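Local coordinates for protein BtGH115A (Bacteroides thetaiotaomicron, PDB 5BY3) that probably hydrolyses glycosidic bonds as a family GH115 4-O-methyl-alpha-glucuronidase with specificity for decorated arabinogalactans, at residues 491-495 with 663-667; 520-526 with 637-641; 529-534 with 570-575. All coordinates share one frame; numbering follows the deposited sequence.

Contact 1: residues 491-495 with 663-667; sequences RLAHI and LGYES
The carbonyl oxygen of Y665 receives the NE-H of R491 in a short, nearly straight hydrogen bond, 2.8 Å from R491 NE to Y665 O with 173° at the hydrogen. The oxygen lies in the guanidinium plane, whereas the donor is tilted out of the carbonyl plane. With CG anti to the backbone N (chi1 168°) and the chain extended as far as NE, the R491 side chain leaves its helix to reach the loop, and its other end, NH1, is held by a salt bridge to E488. One turn further on, I495 lays CG1 over the centre of the Y665 ring, 9° off the ring normal, a CH-pi contact with I495 CG1 3.7 Å from the centroid of that ring. CD1 of the same isoleucine reaches back to the Y665 carbonyl oxygen. The imidazole of H494 lies against the loop backbone, its NE2 3.9 Å from G664 CA and its CE1 4.4 Å from L663 CD1; the positive phi of G664 suits a residue without a side chain. The phenol oxygen of Y665 is bonded to the carbonyl of R738, which fixes the far end of the ring. The contact thus packs the end of helix 476-495, in the GH115 family region, against the loop between strands 658-659 and 670-672 of the GH115 C-terminal domain, with helix 523-543 against L492 and I495 and helix 411-423 against L663.

Contact 2: residues 520-526 with 637-641; sequences PWSEREI and MTADR
D640 OD1 is gripped by the N-cap serine S522 and by R524 of the first turn of helix 523-543, whose N-terminus is closed by a capping box between S522 and E525. The hydroxyl of S522 donates to it, OG to D640 OD1 being 2.9 Å, and meets the oxygen on its anti side, somewhat out of the carboxylate plane. R524 adds a salt bridge, its NH1 2.8 Å from D640 OD1, but the bond is bent to 127° and weak as a hydrogen bond; the guanidinium and carboxylate planes are turned 53° apart. The R524 chain bends at chi3, and its side chain crosses that of D640 at about a right angle; R524 CD lies 3.2 Å from D640 OD2. Next to this polar cluster, T638 sets its CB against the carbonyl oxygen of W521, and its own carbonyl oxygen takes a CA-H...O contact from S522. Beyond it the selenomethionine M637 is bent at chi2 and chi3, placing SE beside E523 CG and CE 4.1 Å from I526 CD1; Q577 and H581 border the same selenomethionine. What positions the serine is the box itself, in which its OG accepts from E525 N at 2.9 Å. Replacing S522 with alanine removes the hydroxyl, which is likely to leave the E525 amide without its cap and to take from D640 OD1 the serine's hydrogen bond, leaving the weak, bent one from R524 among those described. The backbone N of S522 completes the box by donating to E525 OE1, with 170° at the hydrogen.

Contact 3: residues 529-534 with 570-575; sequences RLNAYS and NRKLLY
N570 meets R529 through its amide oxygen, which takes the NE-H of the arginine, R529 NE to N570 OD1 being 2.6 Å, and a weak second bond from NH2. R529 leaves its helix with CG opposite the backbone N (chi1 -173°), stays extended to NE and crosses the amide at about a right angle; the guanidinium and amide planes differ by 38°. CE2 of Y533 lies over one guanidinium face and also approaches the amide carbon. A water that accepts from N570 ND2 at 3.0 Å is bonded to Y533 OH as well, so both ends of the amide are engaged, and ND2 has a further partner in A566 O. R571 comes next: its extended chain carries NH2 to S534 OG at 2.7 Å, the hydroxyl lying near the guanidinium plane. Helices 523-543 and 552-580 run antiparallel here; the axes of the short segments approach to 10.5 Å, with 161° between their directions, and L530 is a knob in the hole formed by N570, R571, L574 and Y575. Its CD2 leans on R571 CA. L574 and L530 lie alongside each other pointing opposite ways, with L574 CB 4.1 Å from L530 CD1, while L574 CD1 turns to the aliphatic CD of R529. At Y575 the ring closes the hole: CE1 is 3.7 Å from L530 CD1, and K588 of the following helix touches this tyrosine.

Helix 523-543 supplies a segment to contacts 2 and 3 and touches contact 1. Contact 2 holds its N-terminal turn and contact 3 its next turns, their centres 14 Å apart; between them W521 CZ3 packs 3.3 Å from R529 CD, and I526 rests on L574. Contact 1, with its centre 16 Å from that of contact 3, joins it through R529 NH1, which probably donates to L492 O at 3.0 Å, and through L492 CB packed against Y533 OH. Contacts 1 and 2 do not touch: their centres are 18 Å and their nearest atoms about 4 Å apart. Along the chain, contact 3 is nested inside contact 2, and both inside contact 1. The nickel ligands L404 and D436 belong to none of these segments.

Contact 1: residues 491-495 with 663-667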
ATOM      1  N   ARG A 491       1.241 -15.582   3.147  1.00 33.68           N
ATOM      2  CA  ARG A 491       2.222 -16.414   2.494  1.00 39.67           C
ATOM      3  C   ARG A 491       1.572 -17.222   1.360  1.00 40.03           C
ATOM      4  O   ARG A 491       2.134 -17.333   0.250  1.00 37.67           O
ATOM      5  CB  ARG A 491       2.909 -17.299   3.539  1.00 41.84           C
ATOM      6  CG  ARG A 491       3.741 -18.417   2.973  1.00 42.12           C
ATOM      7  CD  ARG A 491       3.752 -19.609   3.924  1.00 41.39           C
ATOM      8  NE  ARG A 491       4.026 -20.721   3.061  1.00 49.29           N
ATOM      9  CZ  ARG A 491       3.342 -21.840   3.004  1.00 45.96           C
ATOM     10  NH1 ARG A 491       2.354 -22.073   3.830  1.00 41.22           N
ATOM     11  NH2 ARG A 491       3.692 -22.745   2.106  1.00 59.09           N
ATOM     12  N   LEU A 492       0.365 -17.728   1.621  1.00 35.61           N
ATOM     13  CA  LEU A 492      -0.350 -18.484   0.621  1.00 32.18           C
ATOM     14  C   LEU A 492      -0.926 -17.581  -0.498  1.00 34.00           C
ATOM     15  O   LEU A 492      -1.033 -18.029  -1.665  1.00 31.48           O
ATOM     16  CB  LEU A 492      -1.442 -19.308   1.280  1.00 30.39           C
ATOM     17  CG  LEU A 492      -1.058 -20.495   2.178  1.00 32.67           C
ATOM     18  CD1 LEU A 492      -2.198 -20.698   3.144  1.00 33.51           C
ATOM     19  CD2 LEU A 492      -0.767 -21.812   1.447  1.00 30.89           C
ATOM     20  N   ALA A 493      -1.294 -16.342  -0.132  1.00 31.17           N
ATOM     21  CA  ALA A 493      -1.738 -15.316  -1.089  1.00 32.01           C
ATOM     22  C   ALA A 493      -0.572 -14.846  -1.977  1.00 34.63           C
ATOM     23  O   ALA A 493      -0.779 -14.604  -3.151  1.00 35.78           O
ATOM     24  CB  ALA A 493      -2.360 -14.149  -0.387  1.00 30.46           C
ATOM     25  N   HIS A 494       0.647 -14.802  -1.433  1.00 34.46           N
ATOM     26  CA  HIS A 494       1.865 -14.458  -2.173  1.00 33.85           C
ATOM     27  C   HIS A 494       2.087 -15.506  -3.259  1.00 35.20           C
ATOM     28  O   HIS A 494       2.469 -15.198  -4.389  1.00 38.72           O
ATOM     29  CB  HIS A 494       3.032 -14.419  -1.180  1.00 34.80           C
ATOM     30  CG  HIS A 494       4.351 -13.986  -1.749  1.00 36.33           C
ATOM     31  ND1 HIS A 494       4.697 -12.658  -1.904  1.00 36.73           N
ATOM     32  CD2 HIS A 494       5.450 -14.701  -2.111  1.00 38.92           C
ATOM     33  CE1 HIS A 494       5.936 -12.578  -2.375  1.00 35.97           C
ATOM     34  NE2 HIS A 494       6.423 -13.801  -2.497  1.00 33.77           N
ATOM     35  N   ILE A 495       1.819 -16.751  -2.918  1.00 36.64           N
ATOM     36  CA  ILE A 495       1.958 -17.862  -3.841  1.00 34.71           C
ATOM     37  C   ILE A 495       0.958 -17.715  -4.986  1.00 36.29           C
ATOM     38  O   ILE A 495       1.281 -17.922  -6.146  1.00 40.07           O
ATOM     39  CB  ILE A 495       1.830 -19.189  -3.062  1.00 33.18           C
ATOM     40  CG1 ILE A 495       3.124 -19.357  -2.220  1.00 34.78           C
ATOM     41  CG2 ILE A 495       1.616 -20.385  -3.986  1.00 31.28           C
ATOM     42  CD1 ILE A 495       3.172 -20.510  -1.246  1.00 29.35           C
ATOM     43  N   LEU A 663       9.540 -13.103   3.991  1.00 38.51           N
ATOM     44  CA  LEU A 663       9.356 -13.005   2.555  1.00 41.81           C
ATOM     45  C   LEU A 663       9.518 -14.356   1.834  1.00 40.43           C
ATOM     46  O   LEU A 663      10.298 -15.201   2.288  1.00 41.05           O
ATOM     47  CB  LEU A 663      10.302 -11.941   2.011  1.00 39.67           C
ATOM     48  CG  LEU A 663      10.221 -11.539   0.541  1.00 43.39           C
ATOM     49  CD1 LEU A 663       8.957 -10.763   0.298  1.00 45.11           C
ATOM     50  CD2 LEU A 663      11.419 -10.665   0.218  1.00 42.41           C
ATOM     51  N   GLY A 664       8.780 -14.555   0.726  1.00 36.63           N
ATOM     52  CA  GLY A 664       8.931 -15.746  -0.157  1.00 29.96           C
ATOM     53  C   GLY A 664       8.023 -16.936   0.145  1.00 34.65           C
ATOM     54  O   GLY A 664       7.313 -16.929   1.129  1.00 34.45           O
ATOM     55  N   TYR A 665       8.061 -17.973  -0.709  1.00 38.78           N
ATOM     56  CA  TYR A 665       7.144 -19.126  -0.637  1.00 38.93           C
ATOM     57  C   TYR A 665       7.129 -19.882   0.721  1.00 44.77           C
ATOM     58  O   TYR A 665       6.093 -20.382   1.173  1.00 41.52           O
ATOM     59  CB  TYR A 665       7.456 -20.086  -1.791  1.00 40.98           C
ATOM     60  CG  TYR A 665       6.749 -19.790  -3.118  1.00 36.80           C
ATOM     61  CD1 TYR A 665       6.512 -18.474  -3.518  1.00 37.55           C
ATOM     62  CD2 TYR A 665       6.362 -20.839  -3.988  1.00 33.89           C
ATOM     63  CE1 TYR A 665       5.876 -18.194  -4.709  1.00 41.89           C
ATOM     64  CE2 TYR A 665       5.720 -20.571  -5.204  1.00 36.17           C
ATOM     65  CZ  TYR A 665       5.486 -19.230  -5.555  1.00 40.56           C
ATOM     66  OH  TYR A 665       4.877 -18.858  -6.727  1.00 38.73           O
ATOM     67  N   GLU A 666       8.284 -19.951   1.371  1.00 49.19           N
ATOM     68  CA  GLU A 666       8.346 -20.528   2.701  1.00 54.45           C
ATOM     69  C   GLU A 666       9.043 -19.574   3.690  1.00 50.82           C
ATOM     70  O   GLU A 666       9.793 -20.010   4.558  1.00 49.93           O
ATOM     71  CB  GLU A 666       8.962 -21.927   2.665  1.00 52.44           C
ATOM     72  CG  GLU A 666      10.308 -21.952   1.953  1.00 67.79           C
ATOM     73  CD  GLU A 666      10.698 -23.308   1.380  1.00 74.01           C
ATOM     74  OE1 GLU A 666       9.783 -24.155   1.152  1.00 66.93           O
ATOM     75  OE2 GLU A 666      11.928 -23.494   1.148  1.00 76.39           O
ATOM     76  N   SER A 667       8.762 -18.277   3.545  1.00 44.02           N
ATOM     77  CA  SER A 667       9.158 -17.226   4.507  1.00 43.34           C
ATOM     78  C   SER A 667      10.628 -17.129   4.739  1.00 38.57           C
ATOM     79  O   SER A 667      11.040 -16.536   5.732  1.00 45.86           O
ATOM     80  CB  SER A 667       8.451 -17.369   5.883  1.00 41.25           C
ATOM     81  OG  SER A 667       7.093 -17.692   5.714  1.00 42.43           O
TER

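Contact 2: residues 520-526 with 637-641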
ATOM      1  N   PRO A 520      -0.822 -24.935 -12.817  1.00 38.78           N
ATOM      2  CA  PRO A 520       0.079 -26.088 -13.081  1.00 36.70           C
ATOM      3  C   PRO A 520       0.592 -26.751 -11.788  1.00 42.06           C
ATOM      4  O   PRO A 520       1.817 -26.750 -11.504  1.00 40.00           O
ATOM      5  CB  PRO A 520       1.223 -25.469 -13.915  1.00 36.27           C
ATOM      6  CG  PRO A 520       1.209 -23.982 -13.597  1.00 36.64           C
ATOM      7  CD  PRO A 520      -0.166 -23.625 -13.060  1.00 33.94           C
ATOM      8  N   TRP A 521      -0.343 -27.288 -10.994  1.00 42.23           N
ATOM      9  CA  TRP A 521      -0.004 -27.914  -9.715  1.00 40.48           C
ATOM     10  C   TRP A 521      -0.510 -29.372  -9.666  1.00 44.37           C
ATOM     11  O   TRP A 521      -1.507 -29.701 -10.295  1.00 49.46           O
ATOM     12  CB  TRP A 521      -0.566 -27.108  -8.536  1.00 41.37           C
ATOM     13  CG  TRP A 521      -0.188 -25.638  -8.420  1.00 45.17           C
ATOM     14  CD1 TRP A 521       0.881 -24.969  -9.021  1.00 50.63           C
ATOM     15  CD2 TRP A 521      -0.863 -24.653  -7.620  1.00 43.88           C
ATOM     16  NE1 TRP A 521       0.873 -23.631  -8.649  1.00 48.02           N
ATOM     17  CE2 TRP A 521      -0.189 -23.413  -7.807  1.00 42.51           C
ATOM     18  CE3 TRP A 521      -1.990 -24.691  -6.781  1.00 37.63           C
ATOM     19  CZ2 TRP A 521      -0.593 -22.256  -7.168  1.00 39.72           C
ATOM     20  CZ3 TRP A 521      -2.389 -23.563  -6.179  1.00 37.18           C
ATOM     21  CH2 TRP A 521      -1.691 -22.350  -6.343  1.00 39.93           C
ATOM     22  N   SER A 522       0.184 -30.237  -8.933  1.00 40.40           N
ATOM     23  CA  SER A 522      -0.224 -31.634  -8.786  1.00 39.27           C
ATOM     24  C   SER A 522      -1.398 -31.785  -7.832  1.00 40.16           C
ATOM     25  O   SER A 522      -1.630 -30.919  -7.007  1.00 49.41           O
ATOM     26  CB  SER A 522       0.922 -32.426  -8.198  1.00 33.63           C
ATOM     27  OG  SER A 522       1.114 -32.001  -6.852  1.00 39.66           O
ATOM     28  N   GLU A 523      -2.104 -32.905  -7.923  1.00 40.52           N
ATOM     29  CA  GLU A 523      -3.106 -33.302  -6.931  1.00 42.08           C
ATOM     30  C   GLU A 523      -2.637 -33.173  -5.488  1.00 42.54           C
ATOM     31  O   GLU A 523      -3.343 -32.592  -4.640  1.00 44.50           O
ATOM     32  CB  GLU A 523      -3.625 -34.710  -7.198  1.00 39.41           C
ATOM     33  CG  GLU A 523      -5.108 -34.797  -6.850  1.00 53.03           C
ATOM     34  CD  GLU A 523      -5.677 -36.208  -6.812  1.00 54.11           C
ATOM     35  OE1 GLU A 523      -5.204 -37.061  -7.587  1.00 50.19           O
ATOM     36  OE2 GLU A 523      -6.625 -36.434  -6.028  1.00 53.94           O
ATOM     37  N   ARG A 524      -1.430 -33.671  -5.234  1.00 46.02           N
ATOM     38  CA  ARG A 524      -0.790 -33.590  -3.920  1.00 49.73           C
ATOM     39  C   ARG A 524      -0.667 -32.121  -3.439  1.00 46.85           C
ATOM     40  O   ARG A 524      -1.211 -31.775  -2.391  1.00 48.48           O
ATOM     41  CB  ARG A 524       0.538 -34.368  -3.918  1.00 51.60           C
ATOM     42  CG  ARG A 524       1.299 -34.349  -2.601  1.00 64.95           C
ATOM     43  CD  ARG A 524       2.736 -34.765  -2.836  1.00 73.25           C
ATOM     44  NE  ARG A 524       3.698 -33.892  -2.140  1.00 96.59           N
ATOM     45  CZ  ARG A 524       4.203 -32.739  -2.605  1.00101.40           C
ATOM     46  NH1 ARG A 524       3.848 -32.260  -3.794  1.00 99.83           N
ATOM     47  NH2 ARG A 524       5.074 -32.049  -1.868  1.00101.31           N
ATOM     48  N   GLU A 525      -0.032 -31.261  -4.239  1.00 47.20           N
ATOM     49  CA  GLU A 525       0.085 -29.805  -3.944  1.00 46.51           C
ATOM     50  C   GLU A 525      -1.278 -29.112  -3.722  1.00 42.45           C
ATOM     51  O   GLU A 525      -1.403 -28.222  -2.880  1.00 41.04           O
ATOM     52  CB  GLU A 525       0.865 -29.080  -5.064  1.00 47.90           C
ATOM     53  CG  GLU A 525       2.360 -29.395  -5.111  1.00 54.82           C
ATOM     54  CD  GLU A 525       3.073 -29.033  -6.436  1.00 60.13           C
ATOM     55  OE1 GLU A 525       2.443 -29.010  -7.517  1.00 58.70           O
ATOM     56  OE2 GLU A 525       4.316 -28.825  -6.407  1.00 66.11           O
ATOM     57  N   ILE A 526      -2.293 -29.537  -4.472  1.00 37.72           N
ATOM     58  CA  ILE A 526      -3.635 -28.969  -4.346  1.00 39.57           C
ATOM     59  C   ILE A 526      -4.237 -29.339  -2.993  1.00 44.59           C
ATOM     60  O   ILE A 526      -4.686 -28.454  -2.246  1.00 48.97           O
ATOM     61  CB  ILE A 526      -4.542 -29.397  -5.518  1.00 37.22           C
ATOM     62  CG1 ILE A 526      -4.102 -28.716  -6.803  1.00 35.41           C
ATOM     63  CG2 ILE A 526      -5.994 -29.061  -5.237  1.00 37.98           C
ATOM     64  CD1 ILE A 526      -4.621 -29.381  -8.053  1.00 39.02           C
HETATM   65  N   MSE A 637      -3.650 -34.204 -15.165  1.00 51.87           N
HETATM   66  CA  MSE A 637      -3.184 -33.331 -14.078  1.00 53.36           C
HETATM   67  C   MSE A 637      -1.706 -33.265 -14.170  1.00 47.41           C
HETATM   68  O   MSE A 637      -1.066 -34.221 -14.603  1.00 44.34           O
HETATM   69  CB  MSE A 637      -3.468 -33.864 -12.666  1.00 53.25           C
HETATM   70  CG  MSE A 637      -4.941 -34.200 -12.467  1.00 70.36           C
HETATM   71 SE   MSE A 637      -5.685 -33.523 -10.783  1.00 67.65          SE
HETATM   72  CE  MSE A 637      -5.697 -31.615 -11.284  1.00 55.86           C
ATOM     73  N   THR A 638      -1.146 -32.132 -13.760  1.00 49.49           N
ATOM     74  CA  THR A 638       0.298 -32.029 -13.545  1.00 48.60           C
ATOM     75  C   THR A 638       0.681 -33.161 -12.611  1.00 47.40           C
ATOM     76  O   THR A 638       0.006 -33.410 -11.627  1.00 51.67           O
ATOM     77  CB  THR A 638       0.679 -30.648 -12.959  1.00 46.84           C
ATOM     78  OG1 THR A 638       0.332 -29.646 -13.919  1.00 46.22           O
ATOM     79  CG2 THR A 638       2.176 -30.560 -12.629  1.00 42.05           C
ATOM     80  N   ALA A 639       1.734 -33.869 -12.990  1.00 57.62           N
ATOM     81  CA  ALA A 639       2.320 -34.936 -12.201  1.00 56.77           C
ATOM     82  C   ALA A 639       3.232 -34.312 -11.170  1.00 60.75           C
ATOM     83  O   ALA A 639       3.863 -33.278 -11.427  1.00 59.15           O
ATOM     84  CB  ALA A 639       3.104 -35.874 -13.099  1.00 51.55           C
ATOM     85  N   ASP A 640       3.276 -34.947 -10.002  1.00 61.38           N
ATOM     86  CA  ASP A 640       4.181 -34.586  -8.924  1.00 61.79           C
ATOM     87  C   ASP A 640       5.580 -34.911  -9.411  1.00 62.40           C
ATOM     88  O   ASP A 640       5.806 -35.936 -10.054  1.00 69.37           O
ATOM     89  CB  ASP A 640       3.820 -35.426  -7.696  1.00 70.50           C
ATOM     90  CG  ASP A 640       3.944 -34.669  -6.397  1.00 73.24           C
ATOM     91  OD1 ASP A 640       3.484 -33.504  -6.295  1.00 74.39           O
ATOM     92  OD2 ASP A 640       4.494 -35.262  -5.452  1.00 79.73           O
ATOM     93  N   ARG A 641       6.528 -34.037  -9.159  1.00 59.55           N
ATOM     94  CA  ARG A 641       7.823 -34.281  -9.719  1.00 59.90           C
ATOM     95  C   ARG A 641       8.875 -34.255  -8.621  1.00 68.76           C
ATOM     96  O   ARG A 641       9.069 -33.233  -7.973  1.00 74.87           O
ATOM     97  CB  ARG A 641       8.110 -33.282 -10.821  1.00 55.81           C
ATOM     98  CG  ARG A 641       9.331 -33.653 -11.625  1.00 54.93           C
ATOM     99  CD  ARG A 641       9.522 -32.616 -12.697  1.00 55.56           C
ATOM    100  NE  ARG A 641      10.798 -32.786 -13.381  1.00 58.18           N
ATOM    101  CZ  ARG A 641      11.581 -31.771 -13.730  1.00 59.49           C
ATOM    102  NH1 ARG A 641      11.229 -30.531 -13.427  1.00 56.72           N
ATOM    103  NH2 ARG A 641      12.721 -31.987 -14.369  1.00 61.50           N
TER

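Contact 3: residues 529-534 with 570-575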
ATOM      1  N   ARG A 529      -2.505 -27.592  -0.184  1.00 45.20           N
ATOM      2  CA  ARG A 529      -2.964 -26.200  -0.110  1.00 39.70           C
ATOM      3  C   ARG A 529      -4.392 -26.161   0.462  1.00 42.12           C
ATOM      4  O   ARG A 529      -4.686 -25.364   1.369  1.00 45.10           O
ATOM      5  CB  ARG A 529      -2.854 -25.495  -1.498  1.00 42.67           C
ATOM      6  CG  ARG A 529      -3.158 -23.980  -1.531  1.00 42.78           C
ATOM      7  CD  ARG A 529      -3.073 -23.339  -2.931  1.00 43.22           C
ATOM      8  NE  ARG A 529      -3.592 -21.951  -2.989  1.00 39.44           N
ATOM      9  CZ  ARG A 529      -2.880 -20.840  -2.703  1.00 39.19           C
ATOM     10  NH1 ARG A 529      -1.575 -20.906  -2.367  1.00 34.46           N
ATOM     11  NH2 ARG A 529      -3.475 -19.647  -2.781  1.00 35.21           N
ATOM     12  N   LEU A 530      -5.284 -26.999  -0.068  1.00 39.61           N
ATOM     13  CA  LEU A 530      -6.669 -27.104   0.471  1.00 42.19           C
ATOM     14  C   LEU A 530      -6.775 -27.283   1.974  1.00 42.45           C
ATOM     15  O   LEU A 530      -7.652 -26.675   2.593  1.00 44.31           O
ATOM     16  CB  LEU A 530      -7.487 -28.197  -0.245  1.00 42.23           C
ATOM     17  CG  LEU A 530      -8.045 -27.661  -1.560  1.00 39.99           C
ATOM     18  CD1 LEU A 530      -8.769 -28.716  -2.373  1.00 36.62           C
ATOM     19  CD2 LEU A 530      -8.919 -26.447  -1.262  1.00 36.35           C
ATOM     20  N   ASN A 531      -5.847 -28.073   2.542  1.00 44.18           N
ATOM     21  CA  ASN A 531      -5.790 -28.370   3.972  1.00 45.06           C
ATOM     22  C   ASN A 531      -5.202 -27.294   4.831  1.00 47.33           C
ATOM     23  O   ASN A 531      -5.722 -27.063   5.943  1.00 48.53           O
ATOM     24  CB  ASN A 531      -5.076 -29.690   4.254  1.00 50.44           C
ATOM     25  CG  ASN A 531      -6.041 -30.861   4.245  1.00 63.95           C
ATOM     26  OD1 ASN A 531      -6.630 -31.210   5.277  1.00 75.39           O
ATOM     27  ND2 ASN A 531      -6.265 -31.433   3.070  1.00 57.27           N
ATOM     28  N   ALA A 532      -4.128 -26.655   4.339  1.00 39.99           N
ATOM     29  CA  ALA A 532      -3.536 -25.511   5.020  1.00 38.31           C
ATOM     30  C   ALA A 532      -4.628 -24.455   5.196  1.00 41.01           C
ATOM     31  O   ALA A 532      -4.790 -23.933   6.290  1.00 46.03           O
ATOM     32  CB  ALA A 532      -2.308 -24.957   4.266  1.00 35.72           C
ATOM     33  N   TYR A 533      -5.428 -24.216   4.151  1.00 41.63           N
ATOM     34  CA  TYR A 533      -6.547 -23.284   4.234  1.00 43.61           C
ATOM     35  C   TYR A 533      -7.656 -23.738   5.201  1.00 48.60           C
ATOM     36  O   TYR A 533      -8.126 -22.936   6.028  1.00 45.44           O
ATOM     37  CB  TYR A 533      -7.109 -22.901   2.848  1.00 42.89           C
ATOM     38  CG  TYR A 533      -6.471 -21.663   2.200  1.00 39.06           C
ATOM     39  CD1 TYR A 533      -6.455 -20.434   2.850  1.00 36.69           C
ATOM     40  CD2 TYR A 533      -5.906 -21.732   0.928  1.00 40.03           C
ATOM     41  CE1 TYR A 533      -5.902 -19.332   2.261  1.00 34.74           C
ATOM     42  CE2 TYR A 533      -5.320 -20.625   0.329  1.00 33.42           C
ATOM     43  CZ  TYR A 533      -5.356 -19.432   0.986  1.00 34.15           C
ATOM     44  OH  TYR A 533      -4.785 -18.342   0.406  1.00 33.46           O
ATOM     45  N   SER A 534      -8.029 -25.017   5.123  1.00 45.38           N
ATOM     46  CA  SER A 534      -8.915 -25.618   6.129  1.00 49.13           C
ATOM     47  C   SER A 534      -8.518 -25.304   7.584  1.00 47.47           C
ATOM     48  O   SER A 534      -9.366 -24.846   8.366  1.00 54.01           O
ATOM     49  CB  SER A 534      -9.072 -27.134   5.912  1.00 48.63           C
ATOM     50  OG  SER A 534     -10.037 -27.384   4.898  1.00 48.73           O
ATOM     51  N   ASN A 570     -10.201 -20.439  -2.698  1.00 42.06           N
ATOM     52  CA  ASN A 570      -9.338 -21.565  -3.048  1.00 40.61           C
ATOM     53  C   ASN A 570     -10.148 -22.848  -3.197  1.00 40.36           C
ATOM     54  O   ASN A 570     -10.001 -23.570  -4.172  1.00 44.76           O
ATOM     55  CB  ASN A 570      -8.142 -21.656  -2.113  1.00 36.32           C
ATOM     56  CG  ASN A 570      -7.050 -20.670  -2.498  1.00 40.75           C
ATOM     57  OD1 ASN A 570      -5.995 -21.073  -2.993  1.00 40.00           O
ATOM     58  ND2 ASN A 570      -7.302 -19.352  -2.295  1.00 39.98           N
ATOM     59  N   ARG A 571     -11.060 -23.078  -2.269  1.00 42.88           N
ATOM     60  CA  ARG A 571     -12.020 -24.191  -2.375  1.00 44.33           C
ATOM     61  C   ARG A 571     -12.790 -24.192  -3.681  1.00 39.72           C
ATOM     62  O   ARG A 571     -12.851 -25.215  -4.340  1.00 37.65           O
ATOM     63  CB  ARG A 571     -12.990 -24.179  -1.191  1.00 45.74           C
ATOM     64  CG  ARG A 571     -12.314 -24.545   0.123  1.00 47.20           C
ATOM     65  CD  ARG A 571     -13.290 -25.164   1.100  1.00 51.49           C
ATOM     66  NE  ARG A 571     -12.592 -25.627   2.293  1.00 53.70           N
ATOM     67  CZ  ARG A 571     -13.142 -25.756   3.499  1.00 52.03           C
ATOM     68  NH1 ARG A 571     -14.416 -25.441   3.717  1.00 49.35           N
ATOM     69  NH2 ARG A 571     -12.388 -26.166   4.496  1.00 44.23           N
ATOM     70  N   LYS A 572     -13.361 -23.043  -4.053  1.00 39.95           N
ATOM     71  CA  LYS A 572     -14.221 -22.952  -5.231  1.00 39.51           C
ATOM     72  C   LYS A 572     -13.459 -23.344  -6.481  1.00 44.29           C
ATOM     73  O   LYS A 572     -13.950 -24.141  -7.318  1.00 45.50           O
ATOM     74  CB  LYS A 572     -14.799 -21.536  -5.408  1.00 40.98           C
ATOM     75  CG  LYS A 572     -15.803 -21.377  -6.580  1.00 36.47           C
ATOM     76  CD  LYS A 572     -16.127 -19.910  -6.853  1.00 37.98           C
ATOM     77  CE  LYS A 572     -15.060 -19.210  -7.711  1.00 35.84           C
ATOM     78  NZ  LYS A 572     -15.434 -17.803  -8.002  1.00 36.57           N
ATOM     79  N   LEU A 573     -12.259 -22.789  -6.590  1.00 40.59           N
ATOM     80  CA  LEU A 573     -11.447 -22.963  -7.778  1.00 40.77           C
ATOM     81  C   LEU A 573     -10.641 -24.261  -7.725  1.00 40.54           C
ATOM     82  O   LEU A 573     -10.468 -24.905  -8.757  1.00 36.80           O
ATOM     83  CB  LEU A 573     -10.588 -21.682  -8.066  1.00 41.83           C
ATOM     84  CG  LEU A 573     -11.531 -20.559  -8.561  1.00 43.83           C
ATOM     85  CD1 LEU A 573     -11.266 -19.185  -7.979  1.00 43.49           C
ATOM     86  CD2 LEU A 573     -11.629 -20.515 -10.075  1.00 37.53           C
ATOM     87  N   LEU A 574     -10.155 -24.666  -6.548  1.00 39.64           N
ATOM     88  CA  LEU A 574      -9.416 -25.929  -6.507  1.00 43.59           C
ATOM     89  C   LEU A 574     -10.295 -27.188  -6.604  1.00 45.08           C
ATOM     90  O   LEU A 574      -9.899 -28.127  -7.310  1.00 45.08           O
ATOM     91  CB  LEU A 574      -8.435 -25.989  -5.353  1.00 44.38           C
ATOM     92  CG  LEU A 574      -7.289 -25.017  -5.577  1.00 45.63           C
ATOM     93  CD1 LEU A 574      -6.366 -25.067  -4.375  1.00 46.39           C
ATOM     94  CD2 LEU A 574      -6.538 -25.344  -6.854  1.00 43.68           C
ATOM     95  N   TYR A 575     -11.464 -27.211  -5.936  1.00 39.97           N
ATOM     96  CA  TYR A 575     -12.415 -28.327  -6.107  1.00 45.62           C
ATOM     97  C   TYR A 575     -12.868 -28.398  -7.558  1.00 47.56           C
ATOM     98  O   TYR A 575     -12.993 -29.471  -8.113  1.00 46.68           O
ATOM     99  CB  TYR A 575     -13.662 -28.191  -5.237  1.00 48.35           C
ATOM    100  CG  TYR A 575     -13.493 -28.288  -3.722  1.00 47.23           C
ATOM    101  CD1 TYR A 575     -12.549 -29.142  -3.141  1.00 44.26           C
ATOM    102  CD2 TYR A 575     -14.362 -27.563  -2.868  1.00 49.30           C
ATOM    103  CE1 TYR A 575     -12.411 -29.222  -1.762  1.00 50.47           C
ATOM    104  CE2 TYR A 575     -14.251 -27.647  -1.483  1.00 56.59           C
ATOM    105  CZ  TYR A 575     -13.279 -28.478  -0.927  1.00 60.38           C
ATOM    106  OH  TYR A 575     -13.175 -28.546   0.456  1.00 66.93           O
TER
HETATM  107  O   HOH W   1      -5.103 -17.315  -2.264  1.00 40.74           O